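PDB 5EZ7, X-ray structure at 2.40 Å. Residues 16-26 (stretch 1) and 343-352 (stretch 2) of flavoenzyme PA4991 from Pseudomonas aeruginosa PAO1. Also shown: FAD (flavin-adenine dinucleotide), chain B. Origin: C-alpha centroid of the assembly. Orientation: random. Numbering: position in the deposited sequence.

Stretch 1 16-26: GIAGLWLNARL
Stretch 2 (343-352) WPTKLALAPD

Stretch 1 enters as a loop at Gly 16 (phi/psi -92/-169°), which occupies the N-cap position, and then runs as a regular α-helix from Ile 17 through Leu 26 and beyond. Its i to i+4 ladder is intact, from Leu 20 N to Gly 16 O (3.0 Å) down to Leu 26 N to Leu 22 O (3.0 Å). Stretch 2 begins extended at Trp 343 (-142/139°) and turns at Pro 344 (-74/-29°) and Thr 345, which has a positive phi (81/-41°), where the chain bends. Thr 345, with chi1 at p, secures this turn through a very short hydrogen bond from OG1 to Pro 344 O (2.5 Å). After Lys 346 (-134/151°), hydrogen bonds run from Leu 349 N to Lys 346 O and from Ala 350 N to Leu 347 O (both 3.2 Å). Leu 349 is at the N-cap position, and the chain is helical from Ala 350 to Asp 352 and beyond. The stretches lie far apart in sequence but approach to 5.0 Å between Ala 18 CA and Ala 350 CA, and together they bury 369 Å².

The face of the first helix carrying Ile 17, Ala 18, Trp 21 and Arg 25 is directed toward stretch 2. At the center of the contact, on stretch 2, is Ala 350, whose small side chain permits the close backbone approach: its CB lies 4.3 Å from Ala 18 CA, 3.8 Å from Ile 17 CG1 and 4.2 Å from Trp 21 CB. Ile 17 (t, p) also reaches Leu 347, with CG2 4.1 Å from Leu 347 CD1; the CA-to-CB bond of Leu 347 points sideways, but its t chi1 and off-rotamer chi2 of 133° bring the end of the side chain nearer. Ala 18 CB packs 3.9 Å from CG of Pro 344, whose ring is C-gamma endo.

Farther along, Trp 21 (chi1 t, chi2 -73°) lays one indole face against Pro 351. Pro 351 CA sits 4.0 Å from the centroid of the five-membered ring, 28° off its normal, forming a CH-pi contact, while Trp 21 CZ2 meets Pro 351 CG at 3.7 Å. The rigid, C-gamma exo proline offers a compact apolar surface to the broad aromatic ring, and the indole NE1 is satisfied elsewhere in the structure. One turn later, Arg 25 (m, m, m, chi4 -78°) folds its guanidinium so that NH1 donates a weak hydrogen bond to Pro 351 O (3.4 Å, 151°), the sole hydrogen bond across the stretches. The association is otherwise apolar: all its other contacting residues are buried, whereas Arg 25 is partly exposed, as suits a polar group at the margin of an apolar patch.

FAD bridges both backbones. Ala 18 N donates to FAD O1P (3.1 Å) at the start of the first helix, whereas Leu 347 N and Ala 348 N donate to FAD N1 (3.0 Å) and FAD O2 (2.8 Å). Gly 16 suits the tight cofactor contact, since an ideal CB there would lie 2.2 Å from FAD O5B. Lys 346, Ala 348 and Asp 352 direct their CA-to-CB bonds away from stretch 1.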

# COMPACT_ATOMS: atom_id res chain seq x y z
N GLY A 16 -5.49 5.77 0.46
CA GLY A 16 -4.41 4.84 0.66
C GLY A 16 -3.25 5.22 -0.27
O GLY A 16 -3.24 6.29 -0.87
N ILE A 17 -2.27 4.33 -0.37
CA ILE A 17 -1.14 4.60 -1.19
C ILE A 17 -1.50 4.98 -2.66
O ILE A 17 -0.82 5.82 -3.24
CB ILE A 17 -0.16 3.42 -1.18
CG1 ILE A 17 1.15 3.85 -1.82
CG2 ILE A 17 -0.70 2.19 -1.91
CD1 ILE A 17 1.99 4.60 -0.83
N ALA A 18 -2.50 4.34 -3.27
CA ALA A 18 -2.73 4.59 -4.66
C ALA A 18 -3.31 5.99 -4.87
O ALA A 18 -2.85 6.71 -5.76
CB ALA A 18 -3.59 3.51 -5.30
N GLY A 19 -4.30 6.38 -4.06
CA GLY A 19 -4.91 7.69 -4.15
C GLY A 19 -3.97 8.83 -3.78
O GLY A 19 -4.02 9.91 -4.35
N LEU A 20 -3.12 8.59 -2.80
CA LEU A 20 -2.23 9.62 -2.31
C LEU A 20 -1.08 9.83 -3.28
O LEU A 20 -0.62 10.93 -3.46
CB LEU A 20 -1.70 9.25 -0.92
CG LEU A 20 -2.58 9.53 0.31
CD1 LEU A 20 -1.95 8.89 1.56
CD2 LEU A 20 -2.76 11.03 0.55
N TRP A 21 -0.62 8.76 -3.90
CA TRP A 21 0.51 8.84 -4.81
C TRP A 21 0.02 9.55 -6.01
O TRP A 21 0.61 10.52 -6.41
CB TRP A 21 1.07 7.46 -5.18
CG TRP A 21 2.30 7.55 -5.99
CD1 TRP A 21 2.39 7.90 -7.29
CD2 TRP A 21 3.64 7.30 -5.54
NE1 TRP A 21 3.71 7.91 -7.68
CE2 TRP A 21 4.49 7.51 -6.64
CE3 TRP A 21 4.20 6.92 -4.31
CZ2 TRP A 21 5.87 7.36 -6.55
CZ3 TRP A 21 5.58 6.76 -4.23
CH2 TRP A 21 6.40 6.97 -5.34
N LEU A 22 -1.10 9.09 -6.56
CA LEU A 22 -1.72 9.77 -7.71
C LEU A 22 -1.98 11.22 -7.42
O LEU A 22 -1.74 12.08 -8.25
CB LEU A 22 -3.05 9.11 -8.07
CG LEU A 22 -3.95 9.82 -9.12
CD1 LEU A 22 -3.27 9.85 -10.49
CD2 LEU A 22 -5.33 9.15 -9.19
N ASN A 23 -2.53 11.50 -6.25
CA ASN A 23 -2.80 12.90 -5.90
C ASN A 23 -1.52 13.73 -5.98
O ASN A 23 -1.51 14.83 -6.49
CB ASN A 23 -3.42 12.98 -4.51
CG ASN A 23 -3.97 14.37 -4.18
OD1 ASN A 23 -4.70 14.96 -4.98
ND2 ASN A 23 -3.68 14.86 -2.98
N ALA A 24 -0.43 13.18 -5.46
CA ALA A 24 0.80 13.92 -5.42
C ALA A 24 1.36 14.18 -6.84
O ALA A 24 1.83 15.27 -7.13
CB ALA A 24 1.80 13.17 -4.57
N ARG A 25 1.32 13.17 -7.70
CA ARG A 25 1.66 13.31 -9.10
C ARG A 25 0.85 14.40 -9.84
O ARG A 25 1.42 15.23 -10.58
CB ARG A 25 1.48 11.96 -9.81
CG ARG A 25 2.59 10.95 -9.48
CD ARG A 25 3.85 11.09 -10.35
NE ARG A 25 3.48 10.76 -11.74
CZ ARG A 25 3.30 9.52 -12.22
NH1 ARG A 25 3.54 8.40 -11.50
NH2 ARG A 25 2.88 9.39 -13.47
N LEU A 26 -0.47 14.40 -9.63
CA LEU A 26 -1.36 15.31 -10.32
C LEU A 26 -1.10 16.77 -9.93
O LEU A 26 -0.93 17.65 -10.82
CB LEU A 26 -2.82 14.94 -10.10
CG LEU A 26 -3.26 13.67 -10.85
CD1 LEU A 26 -4.68 13.29 -10.49
CD2 LEU A 26 -3.16 13.76 -12.37
N TRP A 343 -7.27 -0.47 -8.88
CA TRP A 343 -6.49 -1.05 -7.81
C TRP A 343 -5.04 -1.22 -8.24
O TRP A 343 -4.78 -1.61 -9.35
CB TRP A 343 -7.07 -2.41 -7.48
CG TRP A 343 -8.49 -2.40 -6.98
CD1 TRP A 343 -8.91 -2.22 -5.69
CD2 TRP A 343 -9.67 -2.65 -7.74
NE1 TRP A 343 -10.29 -2.34 -5.60
CE2 TRP A 343 -10.77 -2.60 -6.86
CE3 TRP A 343 -9.90 -2.95 -9.08
CZ2 TRP A 343 -12.08 -2.79 -7.28
CZ3 TRP A 343 -11.18 -3.16 -9.50
CH2 TRP A 343 -12.26 -3.07 -8.61
N PRO A 344 -4.08 -0.92 -7.36
CA PRO A 344 -2.66 -1.07 -7.70
C PRO A 344 -2.21 -2.51 -7.74
O PRO A 344 -1.30 -2.82 -8.48
CB PRO A 344 -1.95 -0.29 -6.60
CG PRO A 344 -2.86 -0.33 -5.45
CD PRO A 344 -4.25 -0.36 -6.01
N THR A 345 -2.84 -3.39 -6.95
CA THR A 345 -2.48 -4.81 -6.79
C THR A 345 -1.32 -5.00 -5.82
O THR A 345 -1.35 -5.92 -4.98
CB THR A 345 -2.29 -5.62 -8.11
OG1 THR A 345 -1.05 -5.28 -8.75
CG2 THR A 345 -3.47 -5.39 -9.08
N LYS A 346 -0.31 -4.12 -5.91
CA LYS A 346 0.78 -4.06 -4.95
C LYS A 346 1.01 -2.62 -4.58
O LYS A 346 0.72 -1.74 -5.35
CB LYS A 346 2.03 -4.71 -5.55
CG LYS A 346 1.98 -6.20 -5.33
CD LYS A 346 2.82 -7.00 -6.30
CE LYS A 346 2.83 -8.48 -5.89
NZ LYS A 346 4.17 -9.10 -6.17
N LEU A 347 1.49 -2.37 -3.38
CA LEU A 347 1.86 -1.06 -2.98
C LEU A 347 2.99 -0.53 -3.87
O LEU A 347 3.03 0.65 -4.19
CB LEU A 347 2.32 -1.09 -1.54
CG LEU A 347 2.83 0.24 -0.97
CD1 LEU A 347 2.21 0.50 0.36
CD2 LEU A 347 4.34 0.23 -0.81
N ALA A 348 3.93 -1.42 -4.18
CA ALA A 348 5.00 -1.22 -5.12
C ALA A 348 4.58 -0.55 -6.41
O ALA A 348 5.34 0.23 -6.97
CB ALA A 348 5.64 -2.57 -5.44
N LEU A 349 3.39 -0.93 -6.90
CA LEU A 349 2.85 -0.55 -8.21
C LEU A 349 1.97 0.72 -8.18
O LEU A 349 1.28 1.04 -9.15
CB LEU A 349 2.06 -1.75 -8.77
CG LEU A 349 2.86 -2.93 -9.35
CD1 LEU A 349 1.95 -4.13 -9.64
CD2 LEU A 349 3.52 -2.53 -10.65
N ALA A 350 1.96 1.43 -7.06
CA ALA A 350 1.20 2.67 -6.99
C ALA A 350 1.66 3.67 -8.03
O ALA A 350 0.82 4.33 -8.62
CB ALA A 350 1.26 3.28 -5.62
N PRO A 351 2.97 3.78 -8.31
CA PRO A 351 3.37 4.69 -9.38
C PRO A 351 2.90 4.27 -10.81
O PRO A 351 2.83 5.12 -11.71
CB PRO A 351 4.91 4.70 -9.29
CG PRO A 351 5.27 4.02 -8.01
CD PRO A 351 4.14 3.11 -7.71
N ASP A 352 2.64 2.99 -11.02
CA ASP A 352 2.11 2.49 -12.29
C ASP A 352 0.62 2.83 -12.37
O ASP A 352 0.11 3.14 -13.45
CB ASP A 352 2.37 0.96 -12.42
CG ASP A 352 1.93 0.42 -13.78
OD1 ASP A 352 2.56 0.80 -14.80
OD2 ASP A 352 0.94 -0.37 -13.84
PA FAD B . -6.06 0.94 0.54
O1A FAD B . -4.74 1.12 1.22
O2A FAD B . -7.03 -0.11 1.01
O5B FAD B . -6.77 2.36 0.56
C5B FAD B . -8.13 2.54 0.23
C4B FAD B . -8.59 3.76 0.99
O4B FAD B . -9.91 4.12 0.55
C3B FAD B . -8.64 3.50 2.50
O3B FAD B . -7.85 4.46 3.20
C2B FAD B . -10.11 3.61 2.83
O2B FAD B . -10.40 4.13 4.12
C1B FAD B . -10.65 4.49 1.70
N9A FAD B . -12.07 4.29 1.42
C8A FAD B . -12.71 3.11 1.34
N7A FAD B . -14.02 3.32 1.08
C5A FAD B . -14.22 4.63 0.98
C6A FAD B . -15.38 5.50 0.73
N6A FAD B . -16.58 4.93 0.52
N1A FAD B . -15.20 6.83 0.71
C2A FAD B . -13.98 7.37 0.92
N3A FAD B . -12.88 6.64 1.16
C4A FAD B . -12.94 5.29 1.21
N1 FAD B . 2.37 -4.65 -1.61
C2 FAD B . 3.69 -4.50 -1.84
O2 FAD B . 4.07 -3.95 -2.90
N3 FAD B . 4.62 -4.92 -0.96
C4 FAD B . 4.30 -5.51 0.19
O4 FAD B . 5.18 -5.88 0.99
C4X FAD B . 2.88 -5.70 0.50
N5 FAD B . 2.49 -6.30 1.65
C5X FAD B . 1.19 -6.46 1.93
C6 FAD B . 0.83 -7.06 3.13
C7 FAD B . -0.49 -7.24 3.47
C7M FAD B . -0.85 -7.88 4.78
C8 FAD B . -1.55 -6.76 2.54
C8M FAD B . -3.02 -6.92 2.85
C9 FAD B . -1.19 -6.17 1.34
C9A FAD B . 0.14 -5.99 0.99
N10 FAD B . 0.54 -5.38 -0.23
C10 FAD B . 1.91 -5.21 -0.49
C1' FAD B . -0.43 -4.88 -1.19
C2' FAD B . -0.75 -3.44 -0.83
O2' FAD B . -0.95 -3.29 0.59
C3' FAD B . -1.97 -2.95 -1.59
O3' FAD B . -1.84 -3.35 -2.97
C4' FAD B . -2.08 -1.43 -1.52
O4' FAD B . -1.73 -0.93 -0.23
C5' FAD B . -3.49 -0.96 -1.83
O5' FAD B . -3.50 0.47 -1.90
P FAD B . -4.90 1.22 -2.10
O1P FAD B . -4.69 2.69 -1.84
O2P FAD B . -5.43 0.77 -3.41
O3P FAD B . -5.84 0.54 -1.00